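Local coordinates for protein glucoamylase (Thermoanaerobacterium thermosaccharolyticum, PDB 1LF6) that hydrolyses terminal alpha-1,4-linked glucose residues from the non-reducing ends of glucan chains, and probably cleaves isomaltose more actively than eukaryotic glucoamylases do, at residues G441-P445 with A446-A450; G543-S546 with A547-K551; K551-N554 with T555-V558; D673-D676 with I677-K680. All coordinates share one frame; numbering follows the deposited sequence.

Interaction 1: G441-P445 with A446-A450. With SO4 (sulfate ion), chain C.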
loop_
_atom_site.group_PDB
_atom_site.type_symbol
_atom_site.label_atom_id
_atom_site.label_comp_id
_atom_site.label_asym_id
_atom_site.label_seq_id
_atom_site.Cartn_x
_atom_site.Cartn_y
_atom_site.Cartn_z
ATOM N N GLY A 441 19.817 12.437 -9.600
ATOM C CA GLY A 441 19.589 13.869 -9.631
ATOM C C GLY A 441 19.901 14.518 -10.966
ATOM O O GLY A 441 20.454 13.887 -11.869
ATOM N N GLY A 442 19.549 15.794 -11.080
ATOM C CA GLY A 442 19.790 16.529 -12.305
ATOM C C GLY A 442 18.540 17.268 -12.734
ATOM O O GLY A 442 17.688 17.594 -11.905
ATOM N N TYR A 443 18.429 17.531 -14.031
ATOM C CA TYR A 443 17.272 18.228 -14.571
ATOM C C TYR A 443 16.304 17.199 -15.132
ATOM O O TYR A 443 16.607 16.497 -16.099
ATOM C CB TYR A 443 17.719 19.220 -15.649
ATOM C CG TYR A 443 18.719 20.212 -15.112
ATOM C CD1 TYR A 443 20.088 20.045 -15.324
ATOM C CD2 TYR A 443 18.299 21.284 -14.321
ATOM C CE1 TYR A 443 21.017 20.921 -14.756
ATOM C CE2 TYR A 443 19.216 22.160 -13.747
ATOM C CZ TYR A 443 20.570 21.974 -13.965
ATOM O OH TYR A 443 21.469 22.826 -13.370
ATOM N N SER A 444 15.142 17.112 -14.491
ATOM C CA SER A 444 14.092 16.165 -14.854
ATOM C C SER A 444 12.841 16.876 -15.344
ATOM O O SER A 444 12.341 17.784 -14.679
ATOM C CB SER A 444 13.730 15.324 -13.630
ATOM O OG SER A 444 12.456 14.721 -13.781
ATOM N N PRO A 445 12.316 16.480 -16.516
ATOM C CA PRO A 445 11.106 17.167 -16.976
ATOM C C PRO A 445 9.944 17.036 -15.987
ATOM O O PRO A 445 9.224 18.004 -15.749
ATOM C CB PRO A 445 10.822 16.521 -18.343
ATOM C CG PRO A 445 11.606 15.243 -18.328
ATOM C CD PRO A 445 12.847 15.580 -17.557
ATOM N N ALA A 446 9.775 15.855 -15.396
ATOM C CA ALA A 446 8.698 15.648 -14.430
ATOM C C ALA A 446 8.898 16.537 -13.214
ATOM O O ALA A 446 7.970 17.214 -12.778
ATOM C CB ALA A 446 8.639 14.184 -13.997
ATOM N N THR A 447 10.109 16.537 -12.663
ATOM C CA THR A 447 10.406 17.363 -11.491
ATOM C C THR A 447 10.273 18.857 -11.808
ATOM O O THR A 447 9.675 19.611 -11.040
ATOM C CB THR A 447 11.824 17.093 -10.963
ATOM O OG1 THR A 447 11.934 15.713 -10.588
ATOM C CG2 THR A 447 12.122 17.974 -9.755
ATOM N N MET A 448 10.835 19.291 -12.930
ATOM C CA MET A 448 10.731 20.696 -13.305
ATOM C C MET A 448 9.275 21.104 -13.550
ATOM O O MET A 448 8.904 22.249 -13.297
ATOM C CB MET A 448 11.572 20.985 -14.543
ATOM C CG MET A 448 13.073 20.932 -14.273
ATOM S SD MET A 448 14.017 21.451 -15.692
ATOM C CE MET A 448 13.851 23.223 -15.578
ATOM N N ALA A 449 8.459 20.173 -14.044
ATOM C CA ALA A 449 7.049 20.463 -14.285
ATOM C C ALA A 449 6.393 20.771 -12.948
ATOM O O ALA A 449 5.602 21.712 -12.826
ATOM C CB ALA A 449 6.351 19.269 -14.948
ATOM N N ALA A 450 6.728 19.964 -11.944
ATOM C CA ALA A 450 6.189 20.141 -10.600
ATOM C C ALA A 450 6.648 21.468 -10.006
ATOM O O ALA A 450 5.870 22.143 -9.331
ATOM C CB ALA A 450 6.634 18.989 -9.700
HETATM S S SO4 C . 25.023 22.027 -14.222
HETATM O O1 SO4 C . 24.312 20.873 -13.635
HETATM O O2 SO4 C . 26.296 22.237 -13.496
HETATM O O3 SO4 C . 25.312 21.761 -15.646
HETATM O O4 SO4 C . 24.186 23.237 -14.111
#
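S444 caps the start of helix 445-464 by binding T447, a serine N-cap in the (alpha/alpha) barrel of this family GH15 enzyme. S444 OG accepts from T447 N at 3.2 Å, and the bond is almost straight, with an N-H...O angle of 176°. OG lies on the far side of CB from the backbone N (chi1 161°), which sets it beside the carbonyl carbon and within reach of T447 N. The carbonyl of the cap residue is used as well. M448 N donates to S444 O at 2.8 Å, nearly along the C=O axis. P445 has no N-H to give, but P445 O accepts from A449 N at 2.9 Å, with the donor tilted 29° from the carbonyl plane. The cap is also packed by carbon, with S444 CB against T447 CB at 3.7 Å. The T447 side chain lies about 4 Å from that of E435, the probable proton acceptor of the active site.

Y443 comes just before the cap, packed on L488 and T489 of helix 468-489. Its CB rests against M448 SD at 4.3 Å. Its hydroxyl donates to a sulfate ion, probably from the crystallisation liquor, which K431 NZ and S509 OG also bind. With a phenylalanine here the sulfate would probably lose its tyrosine donor and be held less firmly. The Y443 OH to sulfate O4 distance is 2.8 Å, and O4 sits at the ring edge, in the ring plane.

Interaction 2: G543-S546 with A547-K551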
loop_
_atom_site.group_PDB
_atom_site.type_symbol
_atom_site.label_atom_id
_atom_site.label_comp_id
_atom_site.label_asym_id
_atom_site.label_seq_id
_atom_site.Cartn_x
_atom_site.Cartn_y
_atom_site.Cartn_z
ATOM N N GLY A 543 -0.157 20.916 -16.766
ATOM C CA GLY A 543 -0.475 22.106 -17.545
ATOM C C GLY A 543 0.714 22.983 -17.889
ATOM O O GLY A 543 0.567 24.184 -18.161
ATOM N N VAL A 544 1.899 22.382 -17.883
ATOM C CA VAL A 544 3.134 23.096 -18.181
ATOM C C VAL A 544 3.422 23.078 -19.681
ATOM O O VAL A 544 3.967 24.039 -20.226
ATOM C CB VAL A 544 4.312 22.477 -17.388
ATOM C CG1 VAL A 544 5.623 23.152 -17.760
ATOM C CG2 VAL A 544 4.049 22.636 -15.891
ATOM N N LYS A 545 3.051 21.981 -20.338
ATOM C CA LYS A 545 3.229 21.829 -21.784
ATOM C C LYS A 545 1.902 21.377 -22.389
ATOM O O LYS A 545 1.095 20.753 -21.704
ATOM C CB LYS A 545 4.312 20.791 -22.090
ATOM C CG LYS A 545 5.719 21.200 -21.656
ATOM C CD LYS A 545 6.260 22.344 -22.511
ATOM C CE LYS A 545 7.689 22.716 -22.110
ATOM N NZ LYS A 545 8.261 23.791 -22.974
ATOM N N SER A 546 1.674 21.698 -23.661
ATOM C CA SER A 546 0.437 21.315 -24.348
ATOM C C SER A 546 0.504 19.859 -24.777
ATOM O O SER A 546 1.553 19.386 -25.200
ATOM C CB SER A 546 0.227 22.184 -25.589
ATOM O OG SER A 546 0.265 23.556 -25.250
ATOM N N ALA A 547 -0.620 19.154 -24.674
ATOM C CA ALA A 547 -0.669 17.750 -25.063
ATOM C C ALA A 547 -0.272 17.533 -26.527
ATOM O O ALA A 547 0.205 16.455 -26.884
ATOM C CB ALA A 547 -2.068 17.180 -24.808
ATOM N N ASP A 548 -0.454 18.548 -27.372
ATOM C CA ASP A 548 -0.099 18.410 -28.784
ATOM C C ASP A 548 1.238 19.056 -29.156
ATOM O O ASP A 548 1.543 19.246 -30.333
ATOM C CB ASP A 548 -1.209 18.977 -29.676
ATOM C CG ASP A 548 -1.420 20.459 -29.473
ATOM O OD1 ASP A 548 -0.633 21.080 -28.729
ATOM O OD2 ASP A 548 -2.374 21.005 -30.065
ATOM N N ASP A 549 2.032 19.402 -28.150
ATOM C CA ASP A 549 3.345 19.991 -28.391
ATOM C C ASP A 549 4.165 18.945 -29.150
ATOM O O ASP A 549 4.302 17.811 -28.695
ATOM C CB ASP A 549 4.009 20.330 -27.053
ATOM C CG ASP A 549 5.338 21.039 -27.216
ATOM O OD1 ASP A 549 5.637 21.928 -26.392
ATOM O OD2 ASP A 549 6.090 20.708 -28.155
ATOM N N PRO A 550 4.713 19.306 -30.321
ATOM C CA PRO A 550 5.505 18.329 -31.080
ATOM C C PRO A 550 6.644 17.658 -30.294
ATOM O O PRO A 550 7.056 16.548 -30.627
ATOM C CB PRO A 550 5.996 19.137 -32.287
ATOM C CG PRO A 550 5.987 20.567 -31.784
ATOM C CD PRO A 550 4.718 20.624 -30.982
ATOM N N LYS A 551 7.147 18.316 -29.252
ATOM C CA LYS A 551 8.215 17.718 -28.456
ATOM C C LYS A 551 7.640 16.560 -27.646
ATOM O O LYS A 551 8.305 15.544 -27.434
ATOM C CB LYS A 551 8.858 18.758 -27.530
ATOM C CG LYS A 551 9.644 19.841 -28.274
ATOM C CD LYS A 551 10.503 20.655 -27.325
ATOM C CE LYS A 551 11.408 21.646 -28.065
ATOM N NZ LYS A 551 10.630 22.702 -28.766
HETATM O O HOH W 1 7.836 23.313 -25.908
HETATM O O HOH W 2 3.644 23.126 -25.186
#
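S546 and D549 are joined by a backbone bond that closes a type I beta turn. D549 N donates to S546 O at 3.0 Å, from above the carbonyl plane. The next bond is a helix cap. D549 is the N-cap of helix 550-562, and its OD2 accepts from K551 N at 2.8 Å, on the anti side and 31° out of the carboxylate plane. The other oxygen works through water. D549 OD1 accepts from water 1 and water 2, each at 2.6 Å. Water 1 accepts in turn from K545 NZ at 3.0 Å, and water 2 from S546 N at 2.9 Å. The D549 side chain extends away from its own N (chi1 -176°), which brings the carboxylate between K545 and K551. K545 NZ and D549 are joined through water 1; the direct salt bridge of K545 NZ is with D486. An alanine in place of D549 would probably leave K551 N without its cap and both waters without this acceptor.

The segment runs from the Schellman motif at G543, which ends helix 538-541, to the start of helix 550-562. V544 packs on I485 of helix 468-489, K545 touches Y502 of strand 501-502, and A547 O accepts from Y609 OH of helix 600-612.

Interaction 3: K551-N554 with T555-V558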
loop_
_atom_site.group_PDB
_atom_site.type_symbol
_atom_site.label_atom_id
_atom_site.label_comp_id
_atom_site.label_asym_id
_atom_site.label_seq_id
_atom_site.Cartn_x
_atom_site.Cartn_y
_atom_site.Cartn_z
ATOM N N LYS A 551 7.147 18.316 -29.252
ATOM C CA LYS A 551 8.215 17.718 -28.456
ATOM C C LYS A 551 7.640 16.560 -27.646
ATOM O O LYS A 551 8.305 15.544 -27.434
ATOM C CB LYS A 551 8.858 18.758 -27.530
ATOM C CG LYS A 551 9.644 19.841 -28.274
ATOM C CD LYS A 551 10.503 20.655 -27.325
ATOM C CE LYS A 551 11.408 21.646 -28.065
ATOM N NZ LYS A 551 10.630 22.702 -28.766
ATOM N N ILE A 552 6.399 16.722 -27.197
ATOM C CA ILE A 552 5.708 15.680 -26.442
ATOM C C ILE A 552 5.438 14.493 -27.367
ATOM O O ILE A 552 5.690 13.344 -27.007
ATOM C CB ILE A 552 4.352 16.187 -25.889
ATOM C CG1 ILE A 552 4.594 17.255 -24.813
ATOM C CG2 ILE A 552 3.526 15.016 -25.347
ATOM C CD1 ILE A 552 5.353 16.751 -23.598
ATOM N N LEU A 553 4.923 14.772 -28.562
ATOM C CA LEU A 553 4.623 13.712 -29.526
ATOM C C LEU A 553 5.880 12.936 -29.916
ATOM O O LEU A 553 5.847 11.713 -30.021
ATOM C CB LEU A 553 3.958 14.306 -30.777
ATOM C CG LEU A 553 2.483 14.727 -30.660
ATOM C CD1 LEU A 553 1.640 13.539 -30.224
ATOM C CD2 LEU A 553 2.337 15.844 -29.654
ATOM N N ASN A 554 6.987 13.649 -30.115
ATOM C CA ASN A 554 8.246 13.016 -30.485
ATOM C C ASN A 554 8.711 12.059 -29.389
ATOM O O ASN A 554 9.201 10.964 -29.664
ATOM C CB ASN A 554 9.336 14.073 -30.711
ATOM C CG ASN A 554 9.182 14.814 -32.030
ATOM O OD1 ASN A 554 9.830 15.839 -32.253
ATOM N ND2 ASN A 554 8.339 14.295 -32.912
ATOM N N THR A 555 8.566 12.493 -28.143
ATOM C CA THR A 555 8.983 11.690 -27.006
ATOM C C THR A 555 8.114 10.439 -26.924
ATOM O O THR A 555 8.607 9.340 -26.684
ATOM C CB THR A 555 8.869 12.505 -25.696
ATOM O OG1 THR A 555 9.605 13.729 -25.834
ATOM C CG2 THR A 555 9.431 11.718 -24.525
ATOM N N LEU A 556 6.817 10.625 -27.142
ATOM C CA LEU A 556 5.853 9.535 -27.111
ATOM C C LEU A 556 6.284 8.406 -28.057
ATOM O O LEU A 556 6.186 7.224 -27.716
ATOM C CB LEU A 556 4.480 10.074 -27.521
ATOM C CG LEU A 556 3.287 9.982 -26.567
ATOM C CD1 LEU A 556 3.696 10.287 -25.145
ATOM C CD2 LEU A 556 2.209 10.957 -27.036
ATOM N N LYS A 557 6.761 8.777 -29.245
ATOM C CA LYS A 557 7.200 7.794 -30.234
ATOM C C LYS A 557 8.349 6.948 -29.710
ATOM O O LYS A 557 8.361 5.731 -29.880
ATOM C CB LYS A 557 7.651 8.479 -31.527
ATOM C CG LYS A 557 6.589 9.316 -32.210
ATOM C CD LYS A 557 7.067 9.768 -33.587
ATOM C CE LYS A 557 6.141 10.809 -34.184
ATOM N NZ LYS A 557 6.166 12.080 -33.402
ATOM N N VAL A 558 9.321 7.598 -29.078
ATOM C CA VAL A 558 10.473 6.895 -28.538
ATOM C C VAL A 558 10.089 6.037 -27.336
ATOM O O VAL A 558 10.563 4.905 -27.186
ATOM C CB VAL A 558 11.579 7.895 -28.130
ATOM C CG1 VAL A 558 12.742 7.162 -27.504
ATOM C CG2 VAL A 558 12.043 8.673 -29.353
#
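T555 meets the flat carbonyl group of K551 from both faces, with its hydroxyl on one side and its backbone N-H on the other. T555 OG1 donates to K551 O at 2.7 Å, tilted 23° from the carbonyl plane. T555 N donates to the same oxygen at 3.1 Å, tilted 34°. This is the familiar threonine-to-i-4-carbonyl bond within a helix. OG1 stands beside its own backbone N (chi1 -54°), which lets the hydroxyl reach the same carbonyl as the N-H. OG1 is gripped twice, for it is also hydrogen-bonded to Y502 N. The N554 and K557 side chains run side by side and point the same way.

The backbone bonds go on in the next turn, though V558 N to N554 O is weak. L556 N donates to I552 O at 2.9 Å, and K557 N to L553 O at 3.2 Å. The K557 chain runs back over the L553 carbonyl, with CG at 3.3 Å from L553 O. K557 NZ adds a weak bond to L553 O at 3.4 Å. L553 CD1 touches L556 CD2 at 4.1 Å, the two chains meeting at a slant.

Helix 550-562 is packed on several sides. I552, L553 and L556 touch Y609 of helix 600-612. I552 also meets L539 and V540 of helix 538-541. T555 and V558 lie on Y501 of strand 501-502.

Interaction 4: D673-D676 with I677-K680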
loop_
_atom_site.group_PDB
_atom_site.type_symbol
_atom_site.label_atom_id
_atom_site.label_comp_id
_atom_site.label_asym_id
_atom_site.label_seq_id
_atom_site.Cartn_x
_atom_site.Cartn_y
_atom_site.Cartn_z
ATOM N N ASP A 673 -7.478 16.660 -12.103
ATOM C CA ASP A 673 -6.509 17.106 -11.103
ATOM C C ASP A 673 -5.472 18.129 -11.587
ATOM O O ASP A 673 -4.500 18.409 -10.881
ATOM C CB ASP A 673 -5.795 15.901 -10.471
ATOM C CG ASP A 673 -4.951 15.116 -11.469
ATOM O OD1 ASP A 673 -5.019 15.396 -12.684
ATOM O OD2 ASP A 673 -4.230 14.205 -11.024
ATOM N N MET A 674 -5.671 18.699 -12.772
ATOM C CA MET A 674 -4.726 19.691 -13.284
ATOM C C MET A 674 -5.055 21.087 -12.752
ATOM O O MET A 674 -6.193 21.542 -12.846
ATOM C CB MET A 674 -4.733 19.707 -14.820
ATOM C CG MET A 674 -3.839 20.787 -15.439
ATOM S SD MET A 674 -3.714 20.654 -17.225
ATOM C CE MET A 674 -5.418 21.084 -17.715
ATOM N N PRO A 675 -4.066 21.770 -12.160
ATOM C CA PRO A 675 -4.297 23.117 -11.629
ATOM C C PRO A 675 -4.534 24.091 -12.789
ATOM O O PRO A 675 -3.642 24.338 -13.598
ATOM C CB PRO A 675 -3.016 23.400 -10.847
ATOM C CG PRO A 675 -1.967 22.610 -11.616
ATOM C CD PRO A 675 -2.686 21.316 -11.899
ATOM N N ASP A 676 -5.744 24.635 -12.865
ATOM C CA ASP A 676 -6.123 25.526 -13.957
ATOM C C ASP A 676 -5.247 26.743 -14.229
ATOM O O ASP A 676 -5.028 27.092 -15.387
ATOM C CB ASP A 676 -7.577 25.989 -13.790
ATOM C CG ASP A 676 -7.858 26.521 -12.409
ATOM O OD1 ASP A 676 -8.779 27.352 -12.261
ATOM O OD2 ASP A 676 -7.160 26.099 -11.466
ATOM N N ILE A 677 -4.744 27.396 -13.190
ATOM C CA ILE A 677 -3.922 28.577 -13.421
ATOM C C ILE A 677 -2.613 28.241 -14.113
ATOM O O ILE A 677 -2.070 29.064 -14.846
ATOM C CB ILE A 677 -3.643 29.351 -12.116
ATOM C CG1 ILE A 677 -2.328 28.937 -11.479
ATOM C CG2 ILE A 677 -4.694 29.040 -11.132
ATOM C CD1 ILE A 677 -2.051 29.682 -10.180
ATOM N N VAL A 678 -2.104 27.035 -13.892
ATOM C CA VAL A 678 -0.865 26.633 -14.538
ATOM C C VAL A 678 -1.175 26.404 -16.013
ATOM O O VAL A 678 -0.490 26.925 -16.895
ATOM C CB VAL A 678 -0.311 25.324 -13.946
ATOM C CG1 VAL A 678 0.963 24.932 -14.685
ATOM C CG2 VAL A 678 -0.051 25.490 -12.457
ATOM N N TYR A 679 -2.222 25.624 -16.267
ATOM C CA TYR A 679 -2.639 25.321 -17.625
ATOM C C TYR A 679 -2.926 26.602 -18.411
ATOM O O TYR A 679 -2.469 26.764 -19.545
ATOM C CB TYR A 679 -3.890 24.436 -17.602
ATOM C CG TYR A 679 -4.537 24.251 -18.955
ATOM C CD1 TYR A 679 -4.045 23.319 -19.865
ATOM C CD2 TYR A 679 -5.618 25.045 -19.341
ATOM C CE1 TYR A 679 -4.611 23.184 -21.130
ATOM C CE2 TYR A 679 -6.188 24.919 -20.603
ATOM C CZ TYR A 679 -5.681 23.989 -21.491
ATOM O OH TYR A 679 -6.236 23.876 -22.740
ATOM N N LYS A 680 -3.680 27.512 -17.806
ATOM C CA LYS A 680 -4.038 28.755 -18.475
ATOM C C LYS A 680 -2.837 29.615 -18.842
ATOM O O LYS A 680 -2.840 30.282 -19.871
ATOM C CB LYS A 680 -5.018 29.556 -17.608
ATOM C CG LYS A 680 -6.448 29.022 -17.667
ATOM C CD LYS A 680 -7.372 29.739 -16.693
ATOM C CE LYS A 680 -6.979 29.452 -15.248
ATOM N NZ LYS A 680 -7.880 30.107 -14.260
#
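M674 brings its methyl group close to Y679 CD1, a Met-aromatic contact at the start of helix 676-682. M674 CE is 3.4 Å from Y679 CD1. The sulfur is set obliquely to the ring, with M674 SD 4.8 Å from the centroid of the Y679 ring and 58° off its normal. The chain is extended up to SD and then bends at the last torsion (chi3 68°), which brings CE near CD1 and CG.

P675 comes next, at the N-cap position. Its ring has no polar atom to cap with, and its carbonyl does the binding. Y679 N donates to P675 O at 3.3 Å, in the carbonyl plane. V678 N makes a weak bond to the same oxygen. The proline ring itself packs on valine, with P675 CG 3.6 Å from V678 CG2.

D676 opens the helix. D676 O accepts from K680 N at 2.8 Å. The side chains of D676 and K680 run side by side, and D676 OD1 makes a salt bridge with K680 NZ at 3.5 Å. The other carboxylate oxygen, OD2, is hydrogen-bonded to Y406 OH. A negative charge in this first turn would probably also suit the helix dipole.

The helix start packs on helices 395-407 and 445-464. D676 and I677 reach Y406 of helix 395-407. I677 lies on T456 and Y460 of helix 445-464, and V678 on A453 of the same helix. V678 also touches V544, while Y679 meets A684, the last residue of the chain.

Overall arrangement
The four contacts follow one another along the chain and lie on the same side of its centre. Three of them, interactions 1, 2 and 4, surround helix starts, those of helices 445-464, 550-562 and 676-682. Interaction 3 continues helix 550-562 from interaction 2, shares K551 with it and lies about 10 Å away between centres. Interaction 2 links the group. It touches interaction 1 where V544 CG2 packs on A449 O, and interaction 4 where G543 CA meets M674 SD. Interactions 3 and 4 are farthest apart, about 22 Å between centres. Helix 676-682 is tied to the helical domain through the loop of interaction 2 and by its contacts with helices 395-407 and 445-464.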